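Local coordinates for protein 3-hydroxyacyl-CoA dehydrogenase (Brucella suis, PDB 4O5O) that probably catalyses the NAD(P)-dependent oxidation of 3-hydroxyacyl-CoA to 3-ketoacyl-CoA, as a member of the short-chain dehydrogenase family, at residues Ser30-Glu35 / Glu233-Val238; Gly145-Val150 / Glu243-Asn248; Leu181-Glu186 / Ile192-Ile197; Gly96-Glu101 / Ala167-Ser172. All coordinates share one frame; numbering follows the deposited sequence. Where two conformers were deposited one is given.

Interaction 1: Ser30-Glu35 / Glu233-Val238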
loop_
_atom_site.group_PDB
_atom_site.type_symbol
_atom_site.label_atom_id
_atom_site.label_comp_id
_atom_site.label_asym_id
_atom_site.label_seq_id
_atom_site.Cartn_x
_atom_site.Cartn_y
_atom_site.Cartn_z
ATOM N N SER B 30 28.344 6.598 6.014
ATOM C CA SER B 30 29.588 6.470 6.752
ATOM C C SER B 30 30.117 7.862 7.138
ATOM O O SER B 30 30.558 8.084 8.259
ATOM C CB SER B 30 30.613 5.718 5.890
ATOM O OG SER B 30 30.187 4.398 5.583
ATOM N N LYS B 31 30.040 8.806 6.202
ATOM C CA LYS B 31 30.516 10.195 6.453
ATOM C C LYS B 31 29.640 10.852 7.533
ATOM O O LYS B 31 30.143 11.479 8.475
ATOM C CB LYS B 31 30.519 11.002 5.155
ATOM C CG LYS B 31 30.971 12.447 5.279
ATOM C CD LYS B 31 30.982 13.186 3.937
ATOM C CE LYS B 31 31.396 14.660 4.102
ATOM N NZ LYS B 31 31.568 15.389 2.811
ATOM N N MET B 32 28.323 10.714 7.394
ATOM C CA MET B 32 27.391 11.256 8.373
ATOM C C MET B 32 27.682 10.722 9.779
ATOM O O MET B 32 27.759 11.490 10.751
ATOM C CB MET B 32 25.962 10.891 7.962
ATOM C CG MET B 32 24.862 11.294 8.933
ATOM S SD MET B 32 24.626 10.229 10.363
ATOM C CE MET B 32 24.106 8.708 9.600
ATOM N N ALA B 33 27.891 9.417 9.880
ATOM C CA ALA B 33 28.043 8.809 11.184
ATOM C C ALA B 33 29.349 9.263 11.860
ATOM O O ALA B 33 29.355 9.620 13.035
ATOM C CB ALA B 33 27.983 7.306 11.049
ATOM N N VAL B 34 30.443 9.278 11.108
ATOM C CA VAL B 34 31.719 9.735 11.660
ATOM C C VAL B 34 31.613 11.204 12.090
ATOM O O VAL B 34 32.100 11.567 13.163
ATOM C CB VAL B 34 32.882 9.566 10.642
ATOM C CG1 VAL B 34 34.158 10.279 11.098
ATOM C CG2 VAL B 34 33.187 8.090 10.436
ATOM N N GLU B 35 30.958 12.035 11.274
ATOM C CA GLU B 35 30.874 13.462 11.582
ATOM C C GLU B 35 29.984 13.684 12.819
ATOM O O GLU B 35 30.145 14.689 13.526
ATOM C CB GLU B 35 30.419 14.260 10.332
ATOM C CG GLU B 35 31.495 14.192 9.229
ATOM C CD GLU B 35 31.279 15.108 8.016
ATOM O OE1 GLU B 35 30.150 15.585 7.801
ATOM O OE2 GLU B 35 32.226 15.334 7.279
ATOM N N GLU B 233 21.263 13.359 1.847
ATOM C CA GLU B 233 19.844 13.423 2.254
ATOM C C GLU B 233 19.309 12.058 2.718
ATOM O O GLU B 233 18.487 11.966 3.635
ATOM C CB GLU B 233 18.991 14.000 1.116
ATOM C CG GLU B 233 19.339 15.449 0.811
ATOM C CD GLU B 233 18.683 16.003 -0.444
ATOM O OE1 GLU B 233 18.914 15.446 -1.551
ATOM O OE2 GLU B 233 17.944 17.025 -0.321
ATOM N N TYR B 234 19.801 11.000 2.074
ATOM C CA TYR B 234 19.475 9.640 2.505
ATOM C C TYR B 234 20.094 9.431 3.895
ATOM O O TYR B 234 19.465 8.910 4.814
ATOM C CB TYR B 234 20.006 8.624 1.474
ATOM C CG TYR B 234 19.966 7.194 1.927
ATOM C CD1 TYR B 234 21.028 6.660 2.633
ATOM C CD2 TYR B 234 18.865 6.381 1.694
ATOM C CE1 TYR B 234 21.005 5.375 3.099
ATOM C CE2 TYR B 234 18.835 5.064 2.178
ATOM C CZ TYR B 234 19.932 4.579 2.867
ATOM O OH TYR B 234 19.990 3.297 3.382
ATOM N N ALA B 235 21.356 9.809 4.028
ATOM C CA ALA B 235 22.050 9.664 5.315
ATOM C C ALA B 235 21.376 10.463 6.428
ATOM O O ALA B 235 21.369 10.022 7.586
ATOM C CB ALA B 235 23.516 10.067 5.196
ATOM N N ALA B 236 20.819 11.633 6.095
ATOM C CA ALA B 236 20.081 12.427 7.087
ATOM C C ALA B 236 18.838 11.698 7.600
ATOM O O ALA B 236 18.532 11.729 8.796
ATOM C CB ALA B 236 19.699 13.772 6.489
ATOM N N LEU B 237 18.135 10.999 6.706
ATOM C CA LEU B 237 16.993 10.198 7.130
ATOM C C LEU B 237 17.447 9.025 8.002
ATOM O O LEU B 237 16.800 8.688 8.993
ATOM C CB LEU B 237 16.169 9.765 5.915
ATOM C CG LEU B 237 14.941 8.896 6.239
ATOM C CD1 LEU B 237 14.012 9.610 7.229
ATOM C CD2 LEU B 237 14.183 8.483 4.985
ATOM N N VAL B 238 18.560 8.393 7.626
ATOM C CA VAL B 238 19.121 7.327 8.459
ATOM C C VAL B 238 19.384 7.877 9.872
ATOM O O VAL B 238 19.020 7.269 10.889
ATOM C CB VAL B 238 20.435 6.787 7.860
ATOM C CG1 VAL B 238 21.199 5.935 8.878
ATOM C CG2 VAL B 238 20.132 6.017 6.568
#
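M32 reaches from the end of helix 24-35 to two small residues of helix 231-243, A235 and V238. The helices come close here, with the two CA atoms of M32 and A235 6.4 Å apart. Along helix 231-243, E233 comes first and is engaged elsewhere: its carboxylate forms a salt bridge with R227, and its backbone O accepts a bond from N244 of the second subunit. Y234 follows and turns its ring toward the sheet, where its hydroxyl is hydrogen-bonded to T154. A235 is the first to meet M32. Its methyl CB lies 3.8 Å from CB of M32, so the bases of the two side chains touch. The rest of M32 then folds over the same turn. CG stands anti to the backbone N (chi1 176°), and the chain bends at chi2 (-80°) and again at chi3. These bends bring the terminal methyl CE of M32 to 3.6 Å from the carbonyl O of A235. That approach is van der Waals packing. One turn on, V238 offers its CG1 branch, 4.1 Å from CE of M32. CG1 is the branch anti to the backbone N of V238, and the two side chains meet at a slant. No hydrogen bond joins the two segments. Between these two segments the contact is one bent thioether chain laid across an alanine and a valine. It is plain helix-helix packing, in which the first helix of the Rossmann fold lies beside the helix that precedes the last strand, 251-254.

Interaction 2: Gly145-Val150 / Glu243-Asn248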
loop_
_atom_site.group_PDB
_atom_site.type_symbol
_atom_site.label_atom_id
_atom_site.label_comp_id
_atom_site.label_asym_id
_atom_site.label_seq_id
_atom_site.Cartn_x
_atom_site.Cartn_y
_atom_site.Cartn_z
ATOM N N GLY B 145 15.319 3.821 26.700
ATOM C CA GLY B 145 14.043 3.205 26.379
ATOM C C GLY B 145 14.080 1.711 26.111
ATOM O O GLY B 145 13.135 1.177 25.536
ATOM N N GLY B 146 15.163 1.036 26.522
ATOM C CA GLY B 146 15.314 -0.425 26.340
ATOM C C GLY B 146 15.973 -0.842 25.022
ATOM O O GLY B 146 16.070 -2.022 24.703
ATOM N N GLU B 147 16.412 0.144 24.261
ATOM C CA GLU B 147 16.890 -0.077 22.912
ATOM C C GLU B 147 18.284 -0.661 22.913
ATOM O O GLU B 147 19.174 -0.134 23.567
ATOM C CB GLU B 147 16.845 1.249 22.114
ATOM C CG GLU B 147 17.121 1.075 20.634
ATOM C CD GLU B 147 16.597 2.220 19.770
ATOM O OE1 GLU B 147 15.430 2.621 19.911
ATOM O OE2 GLU B 147 17.329 2.666 18.910
ATOM N N ARG B 148 18.462 -1.764 22.198
ATOM C CA ARG B 148 19.772 -2.404 22.017
ATOM C C ARG B 148 20.405 -2.149 20.643
ATOM O O ARG B 148 21.590 -2.362 20.485
ATOM C CB ARG B 148 19.666 -3.923 22.245
ATOM C CG ARG B 148 19.512 -4.354 23.690
ATOM C CD ARG B 148 19.659 -5.864 23.742
ATOM N NE ARG B 148 19.603 -6.374 25.088
ATOM C CZ ARG B 148 18.487 -6.632 25.753
ATOM N NH1 ARG B 148 17.312 -6.418 25.198
ATOM N NH2 ARG B 148 18.551 -7.115 26.996
ATOM N N GLY B 149 19.622 -1.746 19.656
ATOM C CA GLY B 149 20.152 -1.556 18.337
ATOM C C GLY B 149 19.100 -1.140 17.348
ATOM O O GLY B 149 17.908 -1.183 17.632
ATOM N N VAL B 150 19.565 -0.728 16.168
ATOM C CA VAL B 150 18.714 -0.315 15.060
ATOM C C VAL B 150 19.265 -0.916 13.769
ATOM O O VAL B 150 20.467 -0.817 13.522
ATOM C CB VAL B 150 18.699 1.229 14.920
ATOM C CG1 VAL B 150 17.718 1.654 13.849
ATOM C CG2 VAL B 150 18.371 1.894 16.261
ATOM N N GLU B 243 17.647 8.338 15.757
ATOM C CA GLU B 243 17.232 9.204 16.872
ATOM C C GLU B 243 15.794 9.007 17.335
ATOM O O GLU B 243 15.497 9.149 18.532
ATOM C CB GLU B 243 17.389 10.671 16.488
ATOM C CG GLU B 243 18.808 11.131 16.321
ATOM C CD GLU B 243 18.923 12.599 15.956
ATOM O OE1 GLU B 243 17.949 13.225 15.419
ATOM O OE2 GLU B 243 20.015 13.133 16.205
ATOM N N ASN B 244 14.905 8.719 16.383
ATOM C CA ASN B 244 13.459 8.739 16.643
ATOM C C ASN B 244 12.945 7.334 16.954
ATOM O O ASN B 244 12.683 6.541 16.048
ATOM C CB ASN B 244 12.684 9.342 15.474
ATOM C CG ASN B 244 11.262 9.665 15.845
ATOM O OD1 ASN B 244 10.695 9.070 16.762
ATOM N ND2 ASN B 244 10.682 10.618 15.152
ATOM N N GLN B 245 12.873 7.023 18.247
ATOM C CA GLN B 245 12.590 5.673 18.701
ATOM C C GLN B 245 11.214 5.154 18.263
ATOM O O GLN B 245 11.001 3.946 18.221
ATOM C CB GLN B 245 12.700 5.607 20.230
ATOM C CG GLN B 245 12.722 4.196 20.795
ATOM C CD GLN B 245 13.164 4.172 22.235
ATOM O OE1 GLN B 245 12.408 4.546 23.151
ATOM N NE2 GLN B 245 14.405 3.775 22.448
ATOM N N MET B 246 10.278 6.047 17.969
ATOM C CA MET B 246 8.946 5.626 17.523
ATOM C C MET B 246 8.894 5.113 16.089
ATOM O O MET B 246 7.886 4.543 15.691
ATOM C CB MET B 246 7.924 6.747 17.738
ATOM C CG MET B 246 7.456 6.809 19.185
ATOM S SD MET B 246 6.456 5.374 19.699
ATOM C CE MET B 246 5.053 5.523 18.588
ATOM N N LEU B 247 9.946 5.335 15.292
ATOM C CA LEU B 247 9.968 4.767 13.944
ATOM C C LEU B 247 10.356 3.292 14.002
ATOM O O LEU B 247 11.487 2.957 14.353
ATOM C CB LEU B 247 10.924 5.542 13.032
ATOM C CG LEU B 247 10.437 6.933 12.613
ATOM C CD1 LEU B 247 11.557 7.760 11.970
ATOM C CD2 LEU B 247 9.247 6.853 11.692
ATOM N N ASN B 248 9.426 2.409 13.656
ATOM C CA ASN B 248 9.747 0.976 13.690
ATOM C C ASN B 248 8.803 0.240 12.768
ATOM O O ASN B 248 7.623 0.595 12.641
ATOM C CB ASN B 248 9.650 0.421 15.123
ATOM C CG ASN B 248 10.332 -0.916 15.272
ATOM O OD1 ASN B 248 11.102 -1.358 14.400
ATOM N ND2 ASN B 248 10.045 -1.586 16.380
HETATM O O HOH W 1 10.736 2.951 25.621
#
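Q245 and E147 run past each other in opposite directions and meet through one hydrogen bond. On Q245, CB is still 4.1 Å from OE1 of E147. CG comes nearer, 3.3 Å from the same oxygen. CG is anti to the backbone N (chi1 -167°) and the chain beyond it is extended, which carries the amide toward Q144 and G145. CD of Q245 lies 3.6 Å from OE1 of E147. Q245 belongs to a type I turn from N244 to L247. N244 OD1 accepts from M246 N, an Asx turn. The turn leaves helix 231-243 and leads toward strand 251-254, an outermost strand of the Rossmann sheet within this chain, while E147 lies just before strand 149-154 of that sheet. At the amide tip, NE2 of Q245 donates to OE1 of E147 at 3.0 Å, with an N-H...O angle of 158°. The bond lies close to the amide plane of Q245 but comes down from above the carboxylate plane of E147. NE2 also bonds Q144 O, and OE1 of E147 is shared with R193 in a salt bridge. The other amide atom, OE1 of Q245, stands 3.9 Å from CA of G145. It accepts a hydrogen bond from R227 of the second subunit and a weak one from a water that also donates to G145 O.

Interaction 3: Leu181-Glu186 / Ile192-Ile197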
loop_
_atom_site.group_PDB
_atom_site.type_symbol
_atom_site.label_atom_id
_atom_site.label_comp_id
_atom_site.label_asym_id
_atom_site.label_seq_id
_atom_site.Cartn_x
_atom_site.Cartn_y
_atom_site.Cartn_z
ATOM N N LEU B 181 8.399 -5.811 8.650
ATOM C CA LEU B 181 7.458 -6.096 9.736
ATOM C C LEU B 181 7.706 -7.379 10.524
ATOM O O LEU B 181 7.811 -7.304 11.750
ATOM C CB LEU B 181 6.020 -5.991 9.242
ATOM C CG LEU B 181 4.949 -6.199 10.301
ATOM C CD1 LEU B 181 5.022 -5.100 11.371
ATOM C CD2 LEU B 181 3.587 -6.285 9.622
ATOM N N PRO B 182 7.815 -8.548 9.874
ATOM C CA PRO B 182 8.047 -9.745 10.654
ATOM C C PRO B 182 9.356 -9.704 11.419
ATOM O O PRO B 182 9.439 -10.261 12.521
ATOM C CB PRO B 182 8.058 -10.873 9.596
ATOM C CG PRO B 182 8.246 -10.186 8.266
ATOM C CD PRO B 182 7.551 -8.858 8.460
ATOM N N VAL B 183 10.385 -9.074 10.850
ATOM C CA VAL B 183 11.650 -8.952 11.572
ATOM C C VAL B 183 11.515 -7.984 12.746
ATOM O O VAL B 183 11.927 -8.299 13.844
ATOM C CB VAL B 183 12.797 -8.593 10.623
ATOM C CG1 VAL B 183 14.092 -8.394 11.376
ATOM C CG2 VAL B 183 12.975 -9.672 9.582
ATOM N N ALA B 184 10.873 -6.839 12.538
ATOM C CA ALA B 184 10.649 -5.898 13.630
ATOM C C ALA B 184 9.818 -6.501 14.748
ATOM O O ALA B 184 10.115 -6.301 15.920
ATOM C CB ALA B 184 9.980 -4.619 13.124
ATOM N N ARG B 185 8.785 -7.248 14.390
ATOM C CA ARG B 185 7.934 -7.863 15.400
ATOM C C ARG B 185 8.739 -8.787 16.316
ATOM O O ARG B 185 8.534 -8.833 17.525
ATOM C CB ARG B 185 6.814 -8.647 14.735
ATOM C CG ARG B 185 5.683 -7.769 14.256
ATOM C CD ARG B 185 4.694 -8.507 13.359
ATOM N NE ARG B 185 3.402 -7.847 13.377
ATOM C CZ ARG B 185 2.313 -8.315 12.776
ATOM N NH1 ARG B 185 2.367 -9.375 11.970
ATOM N NH2 ARG B 185 1.158 -7.692 12.968
ATOM N N GLU B 186 9.645 -9.555 15.740
ATOM C CA GLU B 186 10.443 -10.462 16.539
ATOM C C GLU B 186 11.505 -9.716 17.339
ATOM O O GLU B 186 11.693 -9.946 18.563
ATOM C CB GLU B 186 11.139 -11.470 15.640
ATOM C CG GLU B 186 12.010 -12.431 16.448
ATOM C CD GLU B 186 12.929 -13.273 15.597
ATOM O OE1 GLU B 186 12.588 -13.496 14.416
ATOM O OE2 GLU B 186 13.986 -13.708 16.135
ATOM N N ILE B 192 15.458 -4.195 19.470
ATOM C CA ILE B 192 16.136 -3.864 18.234
ATOM C C ILE B 192 15.049 -3.455 17.247
ATOM O O ILE B 192 14.178 -4.242 16.902
ATOM C CB ILE B 192 16.963 -5.051 17.697
ATOM C CG1 ILE B 192 18.076 -5.460 18.686
ATOM C CG2 ILE B 192 17.564 -4.739 16.330
ATOM C CD1 ILE B 192 18.630 -6.842 18.394
ATOM N N ARG B 193 15.130 -2.207 16.795
ATOM C CA ARG B 193 14.206 -1.694 15.766
ATOM C C ARG B 193 14.678 -2.050 14.368
ATOM O O ARG B 193 15.896 -2.217 14.134
ATOM C CB ARG B 193 14.082 -0.169 15.901
ATOM C CG ARG B 193 13.342 0.265 17.145
ATOM C CD ARG B 193 13.019 1.731 17.164
ATOM N NE ARG B 193 14.224 2.533 17.304
ATOM C CZ ARG B 193 14.661 3.488 16.482
ATOM N NH1 ARG B 193 14.003 3.836 15.381
ATOM N NH2 ARG B 193 15.771 4.128 16.773
ATOM N N VAL B 194 13.715 -2.151 13.448
ATOM C CA VAL B 194 13.994 -2.496 12.070
ATOM C C VAL B 194 13.151 -1.578 11.205
ATOM O O VAL B 194 11.912 -1.562 11.313
ATOM C CB VAL B 194 13.661 -3.972 11.775
ATOM C CG1 VAL B 194 14.083 -4.342 10.369
ATOM C CG2 VAL B 194 14.320 -4.891 12.786
ATOM N N MET B 195 13.850 -0.821 10.351
ATOM C CA MET B 195 13.246 0.141 9.447
ATOM C C MET B 195 13.808 -0.003 8.064
ATOM O O MET B 195 14.917 -0.504 7.878
ATOM C CB MET B 195 13.551 1.555 9.922
ATOM C CG MET B 195 12.710 2.011 11.103
ATOM S SD MET B 195 11.005 2.318 10.684
ATOM C CE MET B 195 11.166 3.557 9.394
ATOM N N THR B 196 13.052 0.486 7.094
ATOM C CA THR B 196 13.474 0.464 5.692
ATOM C C THR B 196 13.258 1.808 5.058
ATOM O O THR B 196 12.243 2.449 5.291
ATOM C CB THR B 196 12.708 -0.632 4.932
ATOM O OG1 THR B 196 13.083 -1.879 5.507
ATOM C CG2 THR B 196 13.020 -0.651 3.439
ATOM N N ILE B 197 14.244 2.257 4.283
ATOM C CA ILE B 197 14.103 3.439 3.440
ATOM C C ILE B 197 13.982 2.974 2.002
ATOM O O ILE B 197 14.756 2.097 1.577
ATOM C CB ILE B 197 15.305 4.405 3.560
ATOM C CG1 ILE B 197 15.498 4.910 4.994
ATOM C CG2 ILE B 197 15.193 5.563 2.591
ATOM C CD1 ILE B 197 16.821 5.608 5.297
HETATM O O HOH W 2 11.404 -3.996 16.789
#
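V194 packs its side chain against A184 and V183, and these apolar contacts carry most of the interface. The CB of A184 lies 4.0 Å from the CB of V194, and the CA atoms of the same pair are 5.0 Å apart. A residue as small as alanine lets helix 167-187 come this close to the strand. The CG2 branch of V194 rests on the helix backbone, 3.9 Å from CA of A184. It also meets CG1 of V183 at 3.8 Å. CG1 of V183 is anti to the backbone N (chi1 177°), and the two valines cross at about a right angle. All three residues are buried.

The polar part is made by water. One water donates to the carbonyl O of A184 and to the carbonyl O of I192, at 2.8 Å each. It links the helix to the start of the strand, and no direct hydrogen bond crosses between the two segments.

Other groups of these segments serve elsewhere. R185 and E186 bond to the third subunit, R185 to backbone O atoms and E186 to backbone N atoms. The backbone N of V194 is bonded to OD1 of N248.

The arrangement is the second half of a beta-alpha-beta crossover. Strand 149-154 leads through helix 167-187 to the parallel neighbour 192-199, as in the Rossmann fold of short-chain dehydrogenases.

Interaction 4: Gly96-Glu101 / Ala167-Ser172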
loop_
_atom_site.group_PDB
_atom_site.type_symbol
_atom_site.label_atom_id
_atom_site.label_comp_id
_atom_site.label_asym_id
_atom_site.label_seq_id
_atom_site.Cartn_x
_atom_site.Cartn_y
_atom_site.Cartn_z
ATOM N N GLY B 96 23.744 -2.861 -2.957
ATOM C CA GLY B 96 22.744 -3.266 -3.936
ATOM C C GLY B 96 23.221 -3.056 -5.337
ATOM O O GLY B 96 24.194 -2.318 -5.570
ATOM N N VAL B 97 22.577 -3.774 -6.247
ATOM C CA VAL B 97 22.766 -3.624 -7.669
ATOM C C VAL B 97 21.402 -3.389 -8.300
ATOM O O VAL B 97 20.409 -3.930 -7.855
ATOM C CB VAL B 97 23.463 -4.869 -8.316
ATOM C CG1 VAL B 97 24.870 -4.994 -7.749
ATOM C CG2 VAL B 97 22.697 -6.177 -8.076
ATOM N N ALA B 98 21.377 -2.604 -9.360
ATOM C CA ALA B 98 20.110 -2.172 -9.979
ATOM C C ALA B 98 20.110 -2.349 -11.502
ATOM O O ALA B 98 19.921 -1.403 -12.267
ATOM C CB ALA B 98 19.830 -0.722 -9.607
ATOM N N PRO B 99 20.324 -3.584 -11.966
ATOM C CA PRO B 99 20.315 -3.768 -13.405
ATOM C C PRO B 99 18.903 -3.644 -13.975
ATOM O O PRO B 99 17.902 -3.680 -13.227
ATOM C CB PRO B 99 20.863 -5.180 -13.566
ATOM C CG PRO B 99 20.375 -5.896 -12.343
ATOM C CD PRO B 99 20.378 -4.867 -11.234
ATOM N N GLY B 100 18.860 -3.383 -15.278
ATOM C CA GLY B 100 17.638 -3.467 -16.062
ATOM C C GLY B 100 17.757 -4.598 -17.054
ATOM O O GLY B 100 18.783 -4.751 -17.717
ATOM N N GLU B 101 16.734 -5.428 -17.120
ATOM C CA GLU B 101 16.724 -6.511 -18.091
ATOM C C GLU B 101 15.273 -6.905 -18.298
ATOM O O GLU B 101 14.528 -7.142 -17.341
ATOM C CB GLU B 101 17.526 -7.718 -17.563
ATOM C CG GLU B 101 17.658 -8.833 -18.612
ATOM C CD GLU B 101 18.533 -10.000 -18.141
ATOM O OE1 GLU B 101 19.142 -9.880 -17.046
ATOM O OE2 GLU B 101 18.606 -11.027 -18.872
ATOM N N ALA B 167 11.998 -6.313 -13.215
ATOM C CA ALA B 167 11.466 -7.471 -12.493
ATOM C C ALA B 167 12.385 -7.902 -11.365
ATOM O O ALA B 167 11.914 -8.105 -10.237
ATOM C CB ALA B 167 11.182 -8.632 -13.431
ATOM N N ALA B 168 13.675 -8.085 -11.652
ATOM C CA ALA B 168 14.586 -8.559 -10.626
ATOM C C ALA B 168 14.787 -7.529 -9.527
ATOM O O ALA B 168 14.724 -7.855 -8.323
ATOM C CB ALA B 168 15.929 -8.960 -11.213
ATOM N N TYR B 169 15.034 -6.282 -9.916
ATOM C CA TYR B 169 15.258 -5.248 -8.912
ATOM C C TYR B 169 14.031 -5.050 -8.033
ATOM O O TYR B 169 14.149 -5.016 -6.798
ATOM C CB TYR B 169 15.673 -3.953 -9.611
ATOM C CG TYR B 169 16.151 -2.895 -8.679
ATOM C CD1 TYR B 169 17.284 -3.108 -7.908
ATOM C CD2 TYR B 169 15.502 -1.686 -8.581
ATOM C CE1 TYR B 169 17.764 -2.145 -7.067
ATOM C CE2 TYR B 169 15.976 -0.703 -7.736
ATOM C CZ TYR B 169 17.102 -0.940 -6.985
ATOM O OH TYR B 169 17.545 0.067 -6.145
ATOM N N SER B 170 12.866 -4.917 -8.660
ATOM C CA SER B 170 11.599 -4.790 -7.896
ATOM C C SER B 170 11.346 -5.984 -6.976
ATOM O O SER B 170 10.941 -5.812 -5.827
ATOM C CB SER B 170 10.421 -4.607 -8.846
ATOM O OG SER B 170 10.512 -3.401 -9.559
ATOM N N ALA B 171 11.571 -7.211 -7.480
ATOM C CA ALA B 171 11.406 -8.382 -6.623
ATOM C C ALA B 171 12.300 -8.305 -5.405
ATOM O O ALA B 171 11.877 -8.530 -4.262
ATOM C CB ALA B 171 11.693 -9.650 -7.398
ATOM N N SER B 172 13.569 -7.978 -5.638
ATOM C CA SER B 172 14.515 -7.959 -4.518
ATOM C C SER B 172 14.179 -6.897 -3.506
ATOM O O SER B 172 14.247 -7.152 -2.285
ATOM C CB SER B 172 15.937 -7.778 -5.067
ATOM O OG SER B 172 16.219 -6.449 -5.498
HETATM O O HOH W 3 16.012 -5.603 -12.557
HETATM O O HOH W 4 15.026 -7.524 -14.279
HETATM O O HOH W 5 12.067 -7.017 -16.007
#
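The carbonyl O of E101 is gripped by two waters, each of which also meets the start of helix 167-187. One donates to E101 O at 2.8 Å and accepts from A167 N. The other joins E101 O to A168 N. A third water lies between P99 O and Y169 N and accepts from that nitrogen at 2.9 Å. Three successive N-H groups at the helix start are thus met through water by carbonyls of the loop, and no direct hydrogen bond crosses between the segments.

The apolar part centres on the ring of Y169. CB of A98 sits over one face of it, 3.9 Å from the ring centroid and 22° off the normal, a CH-pi contact. The methyl is displaced toward the rim and comes closest to CE1. CG of Y169 is anti to the backbone N (chi1 -170°), which turns the ring toward the loop. V97 O approaches the ring obliquely, 3.2 Å from CD1 of Y169. Within the helix, S172 OG donates to Y169 O at 2.8 Å and is itself bonded to N122.

Y169 opens a YSASK sequence, which matches the family's YxxxK signature, so it is probably the active-site tyrosine. The chemistry is consistent with a ring placed by the methyl of A98, beside a loop joined to the N-terminal end of the helix through water rather than by direct hydrogen bonds.

Overall arrangement
From the N terminus, residues 30-35 open the longest loop, which interaction 1 closes at 233-238. Residues 96-101 come next, and interaction 4 closes at 167-172, inside that loop. Before it closes, 145-150 opens interaction 2, which ends at 243-248 and so crosses both interaction 4 and interaction 1. Interaction 3, between 181-186 and 192-197, is a short loop nested inside both 1 and 2. Interactions 3 and 4 use helix 167-187 in series. Interactions 2 and 3 meet at R193 of strand 192-199, which reaches both segments of interaction 2; strands 149-154 and 192-199 are sheet neighbours. I197 packs on Y234, L237 and V238, joining interactions 1 and 3.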